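Local coordinates for protein DNMT2 (Spodoptera frugiperda, PDB 4H0N) that probably methylates cytosine 38 in the anticodon loop of tRNA(Asp), with activity on DNA cytosines too, and holds S-adenosyl-L-homocysteine in this crystal structure, at residues A[105-110]-A[133-138]; A[127-132]-A[143-148]; A[201-206]-A[281-286]; A[222-227]-A[254-259]. The protein carries 3 engineered substitutions. One frame throughout, in Å; residues are numbered along the deposited sequence.

Interaction 1: residues A[105-110]-A[133-138]. With CA (calcium ion), chain F.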
# COMPACT_ATOMS: atom_id res chain seq x y z
N ILE A 105 21.47 0.51 12.07
CA ILE A 105 22.19 1.71 11.66
C ILE A 105 21.54 3.02 12.06
O ILE A 105 21.98 4.08 11.62
CB ILE A 105 22.39 1.77 10.13
CG1 ILE A 105 21.04 1.81 9.41
CG2 ILE A 105 23.26 0.61 9.64
CD1 ILE A 105 21.14 2.27 7.97
N LEU A 106 20.50 2.97 12.89
CA LEU A 106 19.79 4.20 13.24
C LEU A 106 20.63 5.19 14.05
O LEU A 106 20.58 6.40 13.82
CB LEU A 106 18.48 3.88 13.96
CG LEU A 106 17.47 5.03 14.01
CD1 LEU A 106 17.27 5.67 12.63
CD2 LEU A 106 16.15 4.53 14.56
N ASP A 107 21.41 4.68 14.99
CA ASP A 107 22.22 5.53 15.87
C ASP A 107 23.31 6.30 15.13
O ASP A 107 23.94 7.20 15.69
CB ASP A 107 22.85 4.68 16.97
CG ASP A 107 23.74 3.59 16.42
OD1 ASP A 107 23.35 2.97 15.42
OD2 ASP A 107 24.83 3.35 16.99
N GLN A 108 23.55 5.96 13.87
CA GLN A 108 24.57 6.64 13.09
C GLN A 108 23.98 7.32 11.87
O GLN A 108 24.70 7.67 10.93
CB GLN A 108 25.68 5.66 12.70
CG GLN A 108 25.16 4.32 12.27
CD GLN A 108 26.20 3.23 12.41
OE1 GLN A 108 27.03 3.27 13.32
NE2 GLN A 108 26.14 2.23 11.53
N LEU A 109 22.67 7.50 11.89
CA LEU A 109 22.00 8.31 10.88
C LEU A 109 21.77 9.69 11.49
O LEU A 109 20.63 10.12 11.67
CB LEU A 109 20.68 7.66 10.44
CG LEU A 109 20.86 6.30 9.74
CD1 LEU A 109 19.53 5.71 9.29
CD2 LEU A 109 21.83 6.41 8.58
N ASP A 110 22.88 10.36 11.80
CA ASP A 110 22.90 11.58 12.60
C ASP A 110 22.05 12.72 12.04
O ASP A 110 21.51 13.53 12.79
CB ASP A 110 24.34 12.07 12.79
CG ASP A 110 25.31 10.95 13.17
OD1 ASP A 110 26.38 10.85 12.55
OD2 ASP A 110 24.99 10.18 14.11
N ILE A 133 10.88 0.37 18.16
CA ILE A 133 10.48 1.49 19.01
C ILE A 133 11.57 1.77 20.03
O ILE A 133 11.89 2.92 20.34
CB ILE A 133 9.16 1.18 19.75
CG1 ILE A 133 7.99 1.16 18.76
CG2 ILE A 133 8.92 2.17 20.89
CD1 ILE A 133 7.93 2.36 17.82
N ASP A 134 12.14 0.69 20.55
CA ASP A 134 13.21 0.76 21.54
C ASP A 134 14.44 1.47 20.99
O ASP A 134 15.14 2.17 21.72
CB ASP A 134 13.59 -0.65 21.97
CG ASP A 134 14.62 -0.66 23.06
OD1 ASP A 134 14.21 -0.71 24.25
OD2 ASP A 134 15.83 -0.60 22.74
N LYS A 135 14.71 1.29 19.70
CA LYS A 135 15.84 1.95 19.07
C LYS A 135 15.54 3.43 18.87
O LYS A 135 16.45 4.26 18.89
CB LYS A 135 16.21 1.29 17.74
CG LYS A 135 17.59 1.68 17.23
CD LYS A 135 18.65 1.28 18.25
CE LYS A 135 19.98 1.99 18.02
NZ LYS A 135 20.70 1.49 16.83
N LEU A 136 14.27 3.76 18.66
CA LEU A 136 13.88 5.16 18.54
C LEU A 136 14.14 5.94 19.83
O LEU A 136 14.78 6.99 19.81
CB LEU A 136 12.40 5.28 18.14
CG LEU A 136 11.97 4.78 16.76
CD1 LEU A 136 10.49 5.04 16.54
CD2 LEU A 136 12.79 5.44 15.66
N LYS A 137 13.66 5.41 20.95
CA LYS A 137 13.84 6.05 22.25
C LYS A 137 15.32 6.26 22.55
O LYS A 137 15.71 7.29 23.09
CB LYS A 137 13.22 5.20 23.36
CG LYS A 137 11.71 5.15 23.38
CD LYS A 137 11.25 4.11 24.41
CE LYS A 137 10.03 4.58 25.18
NZ LYS A 137 8.88 4.90 24.28
N GLU A 138 16.12 5.26 22.19
CA GLU A 138 17.56 5.29 22.42
C GLU A 138 18.22 6.42 21.65
O GLU A 138 19.21 6.99 22.11
CB GLU A 138 18.18 3.96 21.99
CG GLU A 138 18.87 3.18 23.09
CD GLU A 138 18.99 1.70 22.76
OE1 GLU A 138 19.61 1.36 21.73
OE2 GLU A 138 18.46 0.87 23.53
CA CA F . 24.49 0.76 15.56
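OD1 of Asp107 is held from two quarters, by the calcium ion at 2.5 Å and by the ammonium group of Lys135, whose NZ makes a weak hydrogen bond to it at 3.3 Å as part of a salt bridge. Both segments belong to the Rossmann-like methyltransferase fold, and the contact joins helix 127-138 to the turn that follows helix 99-105. The carbonyl oxygen of Gly104 is the metal's other ligand here. One carboxylate oxygen thus serves both a metal and an ammonium group, and the two positive charges probably share its negative charge. NZ has a stronger partner in the carbonyl oxygen of Ile103, near the end of helix 99-105. The lysine chain gets there with bends at chi2 (59°) and chi4 (-72°). A methionine here would probably leave Asp107 without its ammonium mate and the Ile103 carbonyl without this donor. Beneath the charges the packing turns apolar. Leu106 and the lysine stem run past each other in opposite directions, CB of Leu106 lying 4.0 Å from CG of Lys135. Leu136, which also packs on Cys164 and Ala166 of the sheet, closes the contact deeper in: its methyl CD2 touches CD2 of Leu106 at 3.7 Å.

Interaction 2: residues A[127-132]-A[143-148]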
# COMPACT_ATOMS: atom_id res chain seq x y z
N THR A 127 7.83 -8.76 17.75
CA THR A 127 9.07 -8.52 18.48
C THR A 127 9.91 -7.46 17.78
O THR A 127 10.63 -6.70 18.43
CB THR A 127 9.93 -9.79 18.60
OG1 THR A 127 9.97 -10.46 17.34
CG2 THR A 127 9.38 -10.71 19.66
N VAL A 128 9.80 -7.42 16.46
CA VAL A 128 10.52 -6.44 15.67
C VAL A 128 10.07 -5.03 16.02
O VAL A 128 10.89 -4.13 16.20
CB VAL A 128 10.32 -6.67 14.17
CG1 VAL A 128 10.96 -5.53 13.37
CG2 VAL A 128 10.89 -8.02 13.75
N ARG A 129 8.76 -4.85 16.13
CA ARG A 129 8.21 -3.55 16.49
C ARG A 129 8.73 -3.09 17.84
O ARG A 129 9.16 -1.95 17.98
CB ARG A 129 6.68 -3.58 16.48
CG ARG A 129 6.01 -2.31 16.97
CD ARG A 129 5.50 -2.48 18.38
NE ARG A 129 5.21 -1.20 19.02
CZ ARG A 129 5.17 -1.01 20.34
NH1 ARG A 129 5.41 -2.02 21.17
NH2 ARG A 129 4.91 0.20 20.82
N ASN A 130 8.72 -3.99 18.82
CA ASN A 130 9.21 -3.65 20.15
C ASN A 130 10.67 -3.21 20.12
O ASN A 130 11.07 -2.29 20.84
CB ASN A 130 9.03 -4.81 21.12
CG ASN A 130 7.57 -5.09 21.43
OD1 ASN A 130 6.69 -4.28 21.11
ND2 ASN A 130 7.30 -6.23 22.05
N LEU A 131 11.47 -3.86 19.28
CA LEU A 131 12.87 -3.51 19.13
C LEU A 131 12.99 -2.18 18.43
O LEU A 131 13.79 -1.33 18.82
CB LEU A 131 13.60 -4.56 18.31
CG LEU A 131 15.12 -4.41 18.35
CD1 LEU A 131 15.63 -4.83 19.72
CD2 LEU A 131 15.78 -5.23 17.25
N PHE A 132 12.20 -2.01 17.38
CA PHE A 132 12.26 -0.81 16.56
C PHE A 132 11.92 0.45 17.35
O PHE A 132 12.59 1.47 17.21
CB PHE A 132 11.34 -0.93 15.35
CG PHE A 132 11.04 0.37 14.69
CD1 PHE A 132 12.00 0.99 13.91
CD2 PHE A 132 9.81 0.98 14.85
CE1 PHE A 132 11.74 2.20 13.30
CE2 PHE A 132 9.54 2.19 14.24
CZ PHE A 132 10.50 2.80 13.47
N TYR A 143 7.61 9.68 18.91
CA TYR A 143 6.82 8.98 17.90
C TYR A 143 5.34 8.85 18.21
O TYR A 143 4.90 9.02 19.34
CB TYR A 143 7.40 7.58 17.71
CG TYR A 143 7.33 6.75 18.96
CD1 TYR A 143 6.26 5.89 19.19
CD2 TYR A 143 8.32 6.83 19.94
CE1 TYR A 143 6.19 5.13 20.34
CE2 TYR A 143 8.26 6.07 21.09
CZ TYR A 143 7.19 5.22 21.28
OH TYR A 143 7.11 4.46 22.43
N GLN A 144 4.57 8.54 17.17
CA GLN A 144 3.21 8.08 17.34
C GLN A 144 2.95 6.88 16.43
O GLN A 144 3.31 6.90 15.24
CB GLN A 144 2.23 9.20 17.01
CG GLN A 144 0.79 8.80 17.16
CD GLN A 144 0.43 8.46 18.60
OE1 GLN A 144 0.24 9.35 19.43
NE2 GLN A 144 0.32 7.17 18.90
N GLU A 145 2.36 5.83 16.98
CA GLU A 145 1.93 4.68 16.19
C GLU A 145 0.46 4.80 15.80
O GLU A 145 -0.36 5.26 16.59
CB GLU A 145 2.14 3.38 16.96
CG GLU A 145 3.58 3.10 17.31
CD GLU A 145 3.76 1.74 17.94
OE1 GLU A 145 3.10 1.46 18.96
OE2 GLU A 145 4.56 0.94 17.41
N PHE A 146 0.13 4.38 14.58
CA PHE A 146 -1.25 4.41 14.12
C PHE A 146 -1.68 3.04 13.60
O PHE A 146 -0.85 2.22 13.21
CB PHE A 146 -1.43 5.42 12.98
CG PHE A 146 -1.07 6.83 13.34
CD1 PHE A 146 0.24 7.28 13.22
CD2 PHE A 146 -2.04 7.73 13.75
CE1 PHE A 146 0.57 8.58 13.52
CE2 PHE A 146 -1.72 9.04 14.05
CZ PHE A 146 -0.42 9.46 13.93
N LEU A 147 -2.99 2.82 13.59
CA LEU A 147 -3.59 1.72 12.84
C LEU A 147 -4.74 2.31 12.03
O LEU A 147 -5.86 2.45 12.52
CB LEU A 147 -4.08 0.61 13.77
CG LEU A 147 -3.05 -0.44 14.20
CD1 LEU A 147 -3.65 -1.40 15.22
CD2 LEU A 147 -2.50 -1.21 13.00
N LEU A 148 -4.44 2.66 10.78
CA LEU A 148 -5.37 3.39 9.95
C LEU A 148 -5.87 2.60 8.76
O LEU A 148 -5.15 1.80 8.17
CB LEU A 148 -4.73 4.67 9.44
CG LEU A 148 -4.34 5.66 10.52
CD1 LEU A 148 -3.72 6.89 9.89
CD2 LEU A 148 -5.55 6.02 11.36
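OE2 of Glu145 takes two hydrogen bonds, one from NE of Arg129 across the contact and one shared with the hydroxyl of Tyr162 on the adjoining strand. The arginine bond is short and nearly straight: NE to OE2 is 2.8 Å with an angle of 175° at the hydrogen, it uses the syn lone pair of OE2, and it lies in the guanidinium plane. The second arm of this side-on grip is less well aligned. NH2 of Arg129 reaches OE1 of Glu145 at 2.9 Å, but meets it from above the carboxylate plane, because the two flat groups are turned 38° against each other. On the far side of the guanidinium, NH1 of Arg129 bonds OD1 of its helix neighbour Asn130 at 2.6 Å, which helps to fix the rotation of the group. Glu145 reaches up from the strand with CG anti to its carbonyl carbon (chi1 -62°) and an extended chain beyond. Its carboxylate is buried, and the salt bridge with the Tyr162 bond satisfies OE2. The pair ties helix 127-138 to strand 141-148, the edge strand that follows it, in the seven-stranded sheet of order 3-2-1-4-5-7-6 that marks class I methyltransferases.

Interaction 3: residues A[201-206]-A[281-286]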
# COMPACT_ATOMS: atom_id res chain seq x y z
N GLU A 201 -16.62 4.05 -18.50
CA GLU A 201 -17.70 3.38 -19.21
C GLU A 201 -17.16 2.38 -20.24
O GLU A 201 -17.60 1.23 -20.29
CB GLU A 201 -18.69 4.38 -19.83
CG GLU A 201 -18.20 5.14 -21.07
CD GLU A 201 -18.60 4.45 -22.37
OE1 GLU A 201 -19.12 3.32 -22.32
OE2 GLU A 201 -18.38 5.04 -23.45
N ASP A 202 -16.19 2.81 -21.04
CA ASP A 202 -15.64 1.96 -22.08
C ASP A 202 -14.60 1.01 -21.52
O ASP A 202 -13.42 1.09 -21.86
CB ASP A 202 -15.03 2.81 -23.21
CG ASP A 202 -15.67 2.52 -24.56
OD1 ASP A 202 -16.70 3.15 -24.88
OD2 ASP A 202 -15.13 1.67 -25.31
N VAL A 203 -15.03 0.09 -20.65
CA VAL A 203 -14.11 -0.88 -20.08
C VAL A 203 -14.04 -2.16 -20.92
O VAL A 203 -15.06 -2.76 -21.25
CB VAL A 203 -14.46 -1.23 -18.63
CG1 VAL A 203 -13.47 -2.25 -18.08
CG2 VAL A 203 -14.42 0.03 -17.77
N ASP A 204 -12.82 -2.55 -21.27
CA ASP A 204 -12.57 -3.68 -22.14
C ASP A 204 -13.04 -5.01 -21.53
O ASP A 204 -12.97 -5.21 -20.32
CB ASP A 204 -11.08 -3.75 -22.45
CG ASP A 204 -10.78 -4.53 -23.70
OD1 ASP A 204 -10.50 -3.90 -24.74
OD2 ASP A 204 -10.81 -5.78 -23.63
N GLU A 205 -13.51 -5.92 -22.39
CA GLU A 205 -14.02 -7.21 -21.94
C GLU A 205 -12.94 -8.11 -21.33
O GLU A 205 -13.25 -9.18 -20.80
CB GLU A 205 -14.74 -7.94 -23.07
CG GLU A 205 -16.25 -7.70 -23.12
CD GLU A 205 -17.01 -8.84 -23.78
OE1 GLU A 205 -16.36 -9.78 -24.29
OE2 GLU A 205 -18.26 -8.80 -23.79
N LYS A 206 -11.68 -7.70 -21.41
CA LYS A 206 -10.60 -8.52 -20.87
C LYS A 206 -10.61 -8.54 -19.34
O LYS A 206 -9.98 -9.40 -18.72
CB LYS A 206 -9.24 -8.05 -21.39
CG LYS A 206 -8.68 -6.82 -20.70
CD LYS A 206 -8.23 -5.80 -21.73
CE LYS A 206 -6.90 -5.15 -21.37
NZ LYS A 206 -6.50 -4.15 -22.39
N LYS A 281 -22.14 -10.00 -15.77
CA LYS A 281 -21.01 -9.19 -16.25
C LYS A 281 -20.03 -8.73 -15.15
O LYS A 281 -19.46 -7.63 -15.23
CB LYS A 281 -21.48 -8.04 -17.17
CG LYS A 281 -21.98 -6.77 -16.45
CD LYS A 281 -22.47 -5.69 -17.43
CE LYS A 281 -23.82 -5.25 -17.13
NZ LYS A 281 -24.44 -4.58 -18.34
N LEU A 282 -19.81 -9.57 -14.14
CA LEU A 282 -18.83 -9.26 -13.11
C LEU A 282 -17.46 -9.08 -13.74
O LEU A 282 -17.06 -9.87 -14.59
CB LEU A 282 -18.76 -10.38 -12.08
CG LEU A 282 -20.05 -10.61 -11.29
CD1 LEU A 282 -19.93 -11.84 -10.42
CD2 LEU A 282 -20.36 -9.39 -10.46
N ARG A 283 -16.75 -8.04 -13.34
CA ARG A 283 -15.42 -7.77 -13.87
C ARG A 283 -14.51 -7.28 -12.77
O ARG A 283 -14.97 -6.82 -11.73
CB ARG A 283 -15.49 -6.70 -14.96
CG ARG A 283 -15.75 -5.30 -14.43
CD ARG A 283 -15.12 -4.27 -15.35
NE ARG A 283 -15.66 -2.93 -15.15
CZ ARG A 283 -15.09 -2.01 -14.37
NH1 ARG A 283 -13.97 -2.29 -13.71
NH2 ARG A 283 -15.65 -0.82 -14.25
N TYR A 284 -13.21 -7.38 -13.00
CA TYR A 284 -12.24 -6.82 -12.07
C TYR A 284 -12.15 -5.31 -12.22
O TYR A 284 -12.57 -4.75 -13.23
CB TYR A 284 -10.87 -7.44 -12.31
CG TYR A 284 -10.83 -8.94 -12.11
CD1 TYR A 284 -10.92 -9.49 -10.84
CD2 TYR A 284 -10.68 -9.80 -13.19
CE1 TYR A 284 -10.88 -10.86 -10.64
CE2 TYR A 284 -10.64 -11.18 -13.00
CZ TYR A 284 -10.74 -11.70 -11.73
OH TYR A 284 -10.69 -13.06 -11.55
N PHE A 285 -11.62 -4.64 -11.20
CA PHE A 285 -11.26 -3.24 -11.35
C PHE A 285 -10.02 -3.18 -12.25
O PHE A 285 -9.15 -4.04 -12.17
CB PHE A 285 -10.97 -2.59 -10.00
CG PHE A 285 -12.20 -2.39 -9.14
CD1 PHE A 285 -13.09 -1.36 -9.40
CD2 PHE A 285 -12.45 -3.22 -8.06
CE1 PHE A 285 -14.22 -1.17 -8.61
CE2 PHE A 285 -13.58 -3.04 -7.27
CZ PHE A 285 -14.46 -2.02 -7.54
N THR A 286 -9.96 -2.17 -13.12
CA THR A 286 -8.79 -1.99 -13.97
C THR A 286 -7.66 -1.39 -13.13
O THR A 286 -7.94 -0.75 -12.11
CB THR A 286 -9.08 -1.02 -15.12
OG1 THR A 286 -9.04 0.33 -14.63
CG2 THR A 286 -10.44 -1.30 -15.74
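Val203 lies across the outer part of the Arg283 side chain, and each of its carbons from CB outward meets something. CB itself sits 4.1 Å from NE of Arg283. The CG1 branch, anti to the valine's backbone N (chi1 180°), comes to 3.7 Å from that same NE, rests against CD of Arg283, and also touches the methyl CG2 of Thr286 at 3.9 Å. The CG2 branch goes further along the arginine, above one face of the guanidinium and offset toward its rim, with NH2 of Arg283 3.8 Å away. The two side chains cross at about a right angle. This is apolar contact over a flat cation, while polar partners lie near the guanidinium edge, which CA of Phe285 also meets: NH1 of Arg283 bonds the carbonyl oxygen of Tyr284 at 2.9 Å, close to the guanidinium plane, and also forms a salt bridge with Glu289. Held by these bonds, the group offers the valine a steady surface. On the loop 201-206 itself, OD2 of Asp204 accepts from the backbone N of Lys206 in an Asx turn, which leads into the 3-10 turn there. Thr286, whose methyl completes the seat, is the N-cap of helix 287-293; its OG1 caps a backbone N of that helix while Glu289 OE1 accepts from its own backbone N, the pairing seen in a capping box.

Interaction 4: residues A[222-227]-A[254-259]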
# COMPACT_ATOMS: atom_id res chain seq x y z
N ILE A 222 -18.87 -8.17 -3.88
CA ILE A 222 -19.24 -7.39 -5.04
C ILE A 222 -19.42 -5.91 -4.71
O ILE A 222 -19.93 -5.55 -3.65
CB ILE A 222 -20.53 -7.92 -5.69
CG1 ILE A 222 -20.56 -9.45 -5.62
CG2 ILE A 222 -20.65 -7.41 -7.13
CD1 ILE A 222 -20.56 -10.14 -6.96
N CYS A 223 -18.98 -5.06 -5.63
CA CYS A 223 -19.21 -3.63 -5.53
C CYS A 223 -20.02 -3.07 -6.69
O CYS A 223 -20.02 -3.63 -7.79
CB CYS A 223 -17.89 -2.88 -5.42
SG CYS A 223 -17.08 -3.14 -3.85
N TYR A 224 -20.71 -1.97 -6.43
CA TYR A 224 -21.51 -1.29 -7.44
C TYR A 224 -21.12 0.19 -7.40
O TYR A 224 -20.34 0.60 -6.54
CB TYR A 224 -23.00 -1.49 -7.16
CG TYR A 224 -23.31 -2.89 -6.68
CD1 TYR A 224 -23.68 -3.88 -7.58
CD2 TYR A 224 -23.20 -3.22 -5.34
CE1 TYR A 224 -23.95 -5.16 -7.15
CE2 TYR A 224 -23.46 -4.50 -4.90
CZ TYR A 224 -23.84 -5.46 -5.81
OH TYR A 224 -24.10 -6.73 -5.35
N LYS A 225 -21.65 0.98 -8.33
CA LYS A 225 -21.30 2.40 -8.40
C LYS A 225 -21.69 3.17 -7.14
O LYS A 225 -21.08 4.20 -6.83
CB LYS A 225 -21.92 3.04 -9.63
CG LYS A 225 -23.43 2.95 -9.66
CD LYS A 225 -23.97 3.33 -11.04
CE LYS A 225 -25.32 2.68 -11.29
NZ LYS A 225 -25.94 3.16 -12.56
N THR A 226 -22.69 2.68 -6.41
CA THR A 226 -23.17 3.33 -5.20
C THR A 226 -22.40 2.89 -3.95
O THR A 226 -22.58 3.46 -2.87
CB THR A 226 -24.69 3.10 -4.97
OG1 THR A 226 -24.94 1.72 -4.70
CG2 THR A 226 -25.49 3.54 -6.19
N SER A 227 -21.54 1.88 -4.10
CA SER A 227 -20.72 1.38 -2.98
C SER A 227 -19.80 2.44 -2.38
O SER A 227 -19.11 3.17 -3.09
CB SER A 227 -19.87 0.19 -3.43
OG SER A 227 -20.55 -1.04 -3.24
N GLU A 254 -29.92 -5.82 -6.63
CA GLU A 254 -31.09 -6.67 -6.58
C GLU A 254 -30.99 -7.79 -7.61
O GLU A 254 -31.36 -8.93 -7.35
CB GLU A 254 -32.36 -5.85 -6.80
CG GLU A 254 -33.60 -6.49 -6.23
CD GLU A 254 -34.72 -5.49 -6.00
OE1 GLU A 254 -35.73 -5.86 -5.37
OE2 GLU A 254 -34.57 -4.33 -6.45
N VAL A 255 -30.48 -7.45 -8.79
CA VAL A 255 -30.27 -8.43 -9.84
C VAL A 255 -29.22 -9.46 -9.40
O VAL A 255 -29.39 -10.67 -9.63
CB VAL A 255 -29.84 -7.76 -11.16
CG1 VAL A 255 -29.44 -8.80 -12.19
CG2 VAL A 255 -30.97 -6.87 -11.68
N VAL A 256 -28.16 -8.99 -8.76
CA VAL A 256 -27.10 -9.85 -8.25
C VAL A 256 -27.65 -10.89 -7.26
O VAL A 256 -27.23 -12.05 -7.26
CB VAL A 256 -25.96 -9.02 -7.59
CG1 VAL A 256 -24.93 -9.93 -6.90
CG2 VAL A 256 -25.27 -8.14 -8.62
N GLN A 257 -28.61 -10.47 -6.43
CA GLN A 257 -29.21 -11.35 -5.44
C GLN A 257 -30.09 -12.45 -6.04
O GLN A 257 -30.10 -13.58 -5.55
CB GLN A 257 -30.01 -10.53 -4.44
CG GLN A 257 -29.16 -9.64 -3.57
CD GLN A 257 -28.65 -10.35 -2.33
OE1 GLN A 257 -28.57 -11.58 -2.30
NE2 GLN A 257 -28.31 -9.58 -1.31
N LYS A 258 -30.83 -12.11 -7.08
CA LYS A 258 -31.70 -13.07 -7.75
C LYS A 258 -30.86 -14.19 -8.36
O LYS A 258 -31.21 -15.37 -8.27
CB LYS A 258 -32.53 -12.38 -8.84
CG LYS A 258 -33.72 -13.20 -9.33
CD LYS A 258 -34.55 -12.40 -10.34
CE LYS A 258 -36.00 -12.87 -10.37
NZ LYS A 258 -36.78 -12.19 -11.44
N CYS A 259 -29.74 -13.81 -8.96
CA CYS A 259 -28.83 -14.77 -9.57
C CYS A 259 -28.27 -15.71 -8.51
O CYS A 259 -28.26 -16.92 -8.70
CB CYS A 259 -27.68 -14.05 -10.27
SG CYS A 259 -26.39 -15.15 -10.90
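The ring of Tyr224 meets Val256 with its edge: the methyl CG2 of Val256 lies in the ring plane, 3.6 Å from CE1 of Tyr224. The side chains come from opposite directions, so the phenol end points at the valine. OH of Tyr224 sits 3.7 Å from CG1 of Val256 and just as far from CB, wedged against the branch point of the valine. Val256 spreads its two methyls to receive it, with CG1 anti to the backbone N (chi1 173°). Ile222, two residues before the tyrosine and likewise directed toward the helix, adds a looser touch, its CD1 standing 4.4 Å from CG1 of Val256. Replacing the tyrosine by an alanine is likely to open a gap beside Val256 and leave its CG2 without a close partner from this segment. From Tyr224 to Ser227 the backbone makes a type I turn, closed by the bond from N of Ser227 to O of Tyr224; a weak bond joins Tyr224 N to Ser227 OG. Strand 222-223 pairs in parallel with strand 247-248, Ile222 leans on Leu282, and helix 253-262 meets the end of strand 222-223 and the turn after it through Val256, while its Cys259 packs on Leu276 and Phe277 of helix 271-278.

How the interactions relate
Interactions 1 and 2 share helix 127-138 and touch, Ile133 reaching both Tyr143 and Glu145; their centres are 14 Å apart. Together they join that helix to the loop after helix 99-105 and to the outermost strand 141-148, and both rely on charge: a weak, metal-shared bridge near the surface in interaction 1, a two-bond grip on a buried carboxylate in interaction 2. Interactions 3 and 4 have centres 39 to 51 Å from theirs, away from the annotated sites, and their contacts are side-chain packing, over a guanidinium face in a buried contact and at a ring edge in a partly buried one. Interaction 4 is nested in the loop closed by interaction 3, and Phe285 touches Cys223 between them.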